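Local coordinates for protein exodeoxyribonuclease (Neisseria meningitidis, PDB 4B5I) that probably cleaves DNA at apurinic or apyrimidinic sites as a metal-dependent phosphodiester hydrolase of the AP/ExoA repair family, at residues S6-G11 against V34-A39. Residues are numbered along the deposited sequence; the frame is centred on the assembly and turned at random.
Sequences SANVNG and VQELKA. With MN (manganese (II) ion), chain E; nucleotides of chain C; nucleotides of chain B.
Two parallel strands meet where Ala-7 bridges Val-34 and Asn-8 bridges Gln-35, and their ends run on together into the active site. The backbone evidence is three bonds: Gln-35 N to Ala-7 O, Val-9 N to Gln-35 O (3.0 Å) and, beyond the strands, Gly-11 N to Glu-36 O (2.8 Å). That last bond ties the loop after Gln-35 to Gly-11, the N-cap position of helix 12-17.

Among the polar side chains, Asn-8 has CG anti to the backbone N (chi1 179°), which carries its amide over to the Glu-36 carboxylate with the two planes 75° apart. ND2 gives OE2 a weak but nearly straight bond (3.3 Å) and also binds Asp-149, while OD1 accepts Asn-10 N in an Asx turn (3.0 Å). Asn-10 lies alongside Glu-36; its OD1 takes a bond from Lys-38 NZ (3.1 Å), tilted 25° from the amide plane.

Apolar contact is slight: Val-9 CG1 meets Val-34 CG1 at 4.1 Å, near Phe-20 of helix 20-26.

Both Glu-36 oxygens bind manganese, OE2 at 2.5 Å and OE1 slightly farther; DC5 of chain B adds its O3'. Lys-38 NZ donates to DA9 O4' of chain C. In this DNase I-like fold, the loops following the strands thus join metal binding to DNA contact. Asn-10, a known metal ligand of this protein, here gives OD1 to Lys-38 instead; Asn-8, a predicted ligand, bonds weakly to the coordinating carboxylate, consistent with a second-shell position.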
ATOM      1  N   SER A   6       3.326  -4.602   3.545  1.00 43.95           N
ATOM      2  CA  SER A   6       2.218  -3.760   3.112  1.00 33.67           C
ATOM      3  C   SER A   6       0.968  -4.616   2.929  1.00 35.76           C
ATOM      4  O   SER A   6       0.963  -5.557   2.136  1.00 39.66           O
ATOM      5  CB  SER A   6       2.569  -3.049   1.803  1.00 28.05           C
ATOM      6  OG  SER A   6       1.482  -2.278   1.328  1.00 27.03           O
ATOM      7  N   ALA A   7      -0.092  -4.291   3.661  1.00 32.72           N
ATOM      8  CA  ALA A   7      -1.302  -5.105   3.622  1.00 23.21           C
ATOM      9  C   ALA A   7      -2.587  -4.285   3.658  1.00 28.49           C
ATOM     10  O   ALA A   7      -2.915  -3.679   4.675  1.00 39.34           O
ATOM     11  CB  ALA A   7      -1.295  -6.117   4.766  1.00 19.20           C
ATOM     12  N   ASN A   8      -3.310  -4.270   2.542  1.00 28.46           N
ATOM     13  CA  ASN A   8      -4.667  -3.745   2.536  1.00 29.18           C
ATOM     14  C   ASN A   8      -5.570  -4.780   3.195  1.00 29.66           C
ATOM     15  O   ASN A   8      -5.939  -5.777   2.576  1.00 34.18           O
ATOM     16  CB  ASN A   8      -5.131  -3.442   1.112  1.00 30.23           C
ATOM     17  CG  ASN A   8      -6.555  -2.912   1.058  1.00 31.86           C
ATOM     18  OD1 ASN A   8      -7.412  -3.319   1.841  1.00 34.10           O
ATOM     19  ND2 ASN A   8      -6.812  -2.001   0.127  1.00 30.62           N
ATOM     20  N   VAL A   9      -5.914  -4.542   4.456  1.00 30.12           N
ATOM     21  CA  VAL A   9      -6.589  -5.545   5.276  1.00 41.06           C
ATOM     22  C   VAL A   9      -8.100  -5.611   5.060  1.00 47.34           C
ATOM     23  O   VAL A   9      -8.776  -6.461   5.643  1.00 47.10           O
ATOM     24  CB  VAL A   9      -6.302  -5.322   6.776  1.00 43.05           C
ATOM     25  CG1 VAL A   9      -4.821  -5.499   7.063  1.00 26.93           C
ATOM     26  CG2 VAL A   9      -6.777  -3.940   7.212  1.00 44.85           C
ATOM     27  N   ASN A  10      -8.623  -4.717   4.225  1.00 43.29           N
ATOM     28  CA  ASN A  10     -10.055  -4.683   3.937  1.00 50.84           C
ATOM     29  C   ASN A  10     -10.891  -4.820   5.205  1.00 52.99           C
ATOM     30  O   ASN A  10     -11.735  -5.712   5.314  1.00 58.62           O
ATOM     31  CB  ASN A  10     -10.424  -5.786   2.945  1.00 53.82           C
ATOM     32  CG  ASN A  10     -11.860  -5.687   2.469  1.00 56.92           C
ATOM     33  OD1 ASN A  10     -12.440  -4.603   2.431  1.00 57.71           O
ATOM     34  ND2 ASN A  10     -12.443  -6.824   2.106  1.00 55.57           N
ATOM     35  N   GLY A  11     -10.648  -3.931   6.163  1.00 41.53           N
ATOM     36  CA  GLY A  11     -11.303  -3.999   7.456  1.00 36.88           C
ATOM     37  C   GLY A  11     -10.386  -4.650   8.473  1.00 43.70           C
ATOM     38  O   GLY A  11     -10.205  -5.868   8.470  1.00 42.77           O
ATOM     39  N   VAL A  34      -0.692  -0.855   6.813  1.00 42.92           N
ATOM     40  CA  VAL A  34      -2.012  -1.375   6.471  1.00 33.50           C
ATOM     41  C   VAL A  34      -2.889  -0.312   5.816  1.00 33.63           C
ATOM     42  O   VAL A  34      -2.803   0.871   6.147  1.00 34.46           O
ATOM     43  CB  VAL A  34      -2.747  -1.946   7.703  1.00 37.73           C
ATOM     44  CG1 VAL A  34      -1.886  -2.987   8.402  1.00 35.38           C
ATOM     45  CG2 VAL A  34      -3.132  -0.831   8.663  1.00 37.77           C
ATOM     46  N   GLN A  35      -3.727  -0.745   4.881  1.00 35.71           N
ATOM     47  CA  GLN A  35      -4.700   0.140   4.252  1.00 40.27           C
ATOM     48  C   GLN A  35      -6.113  -0.405   4.441  1.00 40.57           C
ATOM     49  O   GLN A  35      -6.299  -1.599   4.670  1.00 34.28           O
ATOM     50  CB  GLN A  35      -4.392   0.328   2.765  1.00 35.75           C
ATOM     51  CG  GLN A  35      -3.023   0.926   2.487  1.00 42.42           C
ATOM     52  CD  GLN A  35      -1.896  -0.069   2.695  1.00 35.82           C
ATOM     53  OE1 GLN A  35      -0.824   0.279   3.192  1.00 35.24           O
ATOM     54  NE2 GLN A  35      -2.132  -1.316   2.308  1.00 26.31           N
ATOM     55  N   GLU A  36      -7.100   0.480   4.344  1.00 44.64           N
ATOM     56  CA  GLU A  36      -8.497   0.128   4.582  1.00 46.25           C
ATOM     57  C   GLU A  36      -8.727  -0.388   5.998  1.00 48.80           C
ATOM     58  O   GLU A  36      -9.086  -1.548   6.198  1.00 42.16           O
ATOM     59  CB  GLU A  36      -8.998  -0.893   3.556  1.00 51.34           C
ATOM     60  CG  GLU A  36      -9.177  -0.330   2.158  1.00 62.90           C
ATOM     61  CD  GLU A  36      -9.914  -1.282   1.241  1.00 68.85           C
ATOM     62  OE1 GLU A  36     -10.464  -2.284   1.742  1.00 76.55           O
ATOM     63  OE2 GLU A  36      -9.947  -1.026   0.019  1.00 69.13           O
ATOM     64  N   LEU A  37      -8.514   0.482   6.980  1.00 54.40           N
ATOM     65  CA  LEU A  37      -8.822   0.154   8.362  1.00 51.09           C
ATOM     66  C   LEU A  37     -10.305  -0.139   8.499  1.00 44.93           C
ATOM     67  O   LEU A  37     -10.708  -0.997   9.282  1.00 38.10           O
ATOM     68  CB  LEU A  37      -8.447   1.311   9.285  1.00 47.52           C
ATOM     69  CG  LEU A  37      -6.959   1.582   9.490  1.00 38.79           C
ATOM     70  CD1 LEU A  37      -6.758   2.817  10.360  1.00 24.15           C
ATOM     71  CD2 LEU A  37      -6.288   0.366  10.106  1.00 28.82           C
ATOM     72  N   LYS A  38     -11.110   0.579   7.719  1.00 48.56           N
ATOM     73  CA  LYS A  38     -12.563   0.501   7.817  1.00 61.12           C
ATOM     74  C   LYS A  38     -13.014   0.672   9.259  1.00 61.79           C
ATOM     75  O   LYS A  38     -13.821  -0.106   9.766  1.00 59.35           O
ATOM     76  CB  LYS A  38     -13.086  -0.816   7.241  1.00 67.49           C
ATOM     77  CG  LYS A  38     -13.066  -0.874   5.723  1.00 69.37           C
ATOM     78  CD  LYS A  38     -13.891  -2.040   5.207  1.00 69.54           C
ATOM     79  CE  LYS A  38     -14.055  -1.975   3.697  1.00 62.53           C
ATOM     80  NZ  LYS A  38     -14.958  -3.047   3.193  1.00 58.58           N
ATOM     81  N   ALA A  39     -12.478   1.699   9.912  1.00 58.94           N
ATOM     82  CA  ALA A  39     -12.795   1.982  11.305  1.00 54.83           C
ATOM     83  C   ALA A  39     -12.196   3.316  11.730  1.00 59.79           C
ATOM     84  O   ALA A  39     -11.288   3.835  11.082  1.00 64.48           O
ATOM     85  CB  ALA A  39     -12.287   0.865  12.203  1.00 48.47           C
TER
HETATM   86 MN    MN E1257     -10.819  -3.286  -0.664  1.00 66.62          MN
ATOM     87  P    DA C   9     -15.441 -10.109   5.121  1.00 85.08           P
ATOM     88  OP1  DA C   9     -14.472 -11.138   5.561  1.00 82.00           O
ATOM     89  OP2  DA C   9     -16.837 -10.154   5.607  1.00 88.50           O
ATOM     90  O5'  DA C   9     -14.859  -8.665   5.473  1.00 74.18           O
ATOM     91  C5'  DA C   9     -15.350  -7.559   4.733  1.00 72.96           C
ATOM     92  C4'  DA C   9     -15.194  -6.272   5.514  1.00 70.58           C
ATOM     93  O4'  DA C   9     -16.128  -5.301   4.987  1.00 77.04           O
ATOM     94  C3'  DA C   9     -15.562  -6.371   6.985  1.00 67.67           C
ATOM     95  O3'  DA C   9     -15.005  -5.262   7.688  1.00 65.55           O
ATOM     96  C2'  DA C   9     -17.081  -6.292   6.916  1.00 69.48           C
ATOM     97  C1'  DA C   9     -17.283  -5.268   5.805  1.00 77.79           C
ATOM     98  N9   DA C   9     -18.445  -5.553   4.971  1.00 87.96           N
ATOM     99  C8   DA C   9     -19.069  -6.757   4.810  1.00 91.52           C
ATOM    100  N7   DA C   9     -20.095  -6.712   3.992  1.00 99.92           N
ATOM    101  C5   DA C   9     -20.146  -5.386   3.593  1.00102.18           C
ATOM    102  C6   DA C   9     -21.008  -4.683   2.726  1.00103.51           C
ATOM    103  N6   DA C   9     -22.031  -5.252   2.080  1.00100.64           N
ATOM    104  N1   DA C   9     -20.777  -3.366   2.549  1.00102.27           N
ATOM    105  C2   DA C   9     -19.754  -2.796   3.195  1.00 97.62           C
ATOM    106  N3   DA C   9     -18.879  -3.350   4.031  1.00 96.01           N
ATOM    107  C4   DA C   9     -19.134  -4.658   4.187  1.00 96.19           C
ATOM    108  P    DG C  10     -15.097  -5.187   9.290  1.00 76.13           P
ATOM    109  OP1  DG C  10     -13.762  -4.806   9.807  1.00 71.59           O
ATOM    110  OP2  DG C  10     -15.769  -6.415   9.767  1.00 88.28           O
ATOM    111  O5'  DG C  10     -16.116  -3.985   9.551  1.00 96.42           O
ATOM    112  C5'  DG C  10     -15.906  -2.736   8.908  1.00 95.14           C
ATOM    113  C4'  DG C  10     -17.198  -1.938   8.870  1.00 94.47           C
ATOM    114  O4'  DG C  10     -18.135  -2.535   7.933  1.00 95.84           O
ATOM    115  C3'  DG C  10     -17.946  -1.843  10.199  1.00 97.41           C
ATOM    116  O3'  DG C  10     -18.462  -0.529  10.349  1.00101.93           O
ATOM    117  C2'  DG C  10     -19.076  -2.851  10.022  1.00 97.56           C
ATOM    118  C1'  DG C  10     -19.401  -2.591   8.559  1.00101.49           C
ATOM    119  N9   DG C  10     -20.222  -3.621   7.927  1.00106.40           N
ATOM    120  C8   DG C  10     -20.226  -4.969   8.192  1.00108.00           C
ATOM    121  N7   DG C  10     -21.075  -5.638   7.462  1.00111.30           N
ATOM    122  C5   DG C  10     -21.672  -4.671   6.661  1.00111.71           C
ATOM    123  C6   DG C  10     -22.673  -4.795   5.668  1.00111.50           C
ATOM    124  O6   DG C  10     -23.252  -5.822   5.283  1.00110.35           O
ATOM    125  N1   DG C  10     -22.991  -3.563   5.098  1.00111.58           N
ATOM    126  C2   DG C  10     -22.415  -2.363   5.446  1.00109.46           C
ATOM    127  N2   DG C  10     -22.850  -1.278   4.787  1.00108.49           N
ATOM    128  N3   DG C  10     -21.477  -2.234   6.375  1.00106.48           N
ATOM    129  C4   DG C  10     -21.156  -3.425   6.938  1.00108.64           C
TER
ATOM    130  P    DC B   5     -15.016   3.460  -2.503  1.00103.05           P
ATOM    131  OP1  DC B   5     -14.105   4.579  -2.180  1.00105.88           O
ATOM    132  OP2  DC B   5     -15.889   3.545  -3.695  1.00107.80           O
ATOM    133  O5'  DC B   5     -14.154   2.120  -2.615  1.00114.02           O
ATOM    134  C5'  DC B   5     -13.524   1.613  -1.445  1.00110.05           C
ATOM    135  C4'  DC B   5     -13.474   0.097  -1.469  1.00104.17           C
ATOM    136  O4'  DC B   5     -14.818  -0.438  -1.589  1.00105.52           O
ATOM    137  C3'  DC B   5     -12.670  -0.499  -2.621  1.00 93.95           C
ATOM    138  O3'  DC B   5     -11.639  -1.315  -2.093  1.00 81.77           O
ATOM    139  C2'  DC B   5     -13.682  -1.320  -3.419  1.00 99.78           C
ATOM    140  C1'  DC B   5     -14.755  -1.607  -2.375  1.00102.10           C
ATOM    141  N1   DC B   5     -16.100  -1.878  -2.955  1.00 99.83           N
ATOM    142  C2   DC B   5     -16.593  -3.187  -2.962  1.00 98.65           C
ATOM    143  O2   DC B   5     -15.900  -4.096  -2.485  1.00 95.92           O
ATOM    144  N3   DC B   5     -17.820  -3.425  -3.492  1.00 94.31           N
ATOM    145  C4   DC B   5     -18.536  -2.419  -3.996  1.00 89.19           C
ATOM    146  N4   DC B   5     -19.736  -2.704  -4.505  1.00 78.26           N
ATOM    147  C5   DC B   5     -18.051  -1.077  -3.998  1.00 89.34           C
ATOM    148  C6   DC B   5     -16.840  -0.855  -3.472  1.00 95.98           C
TER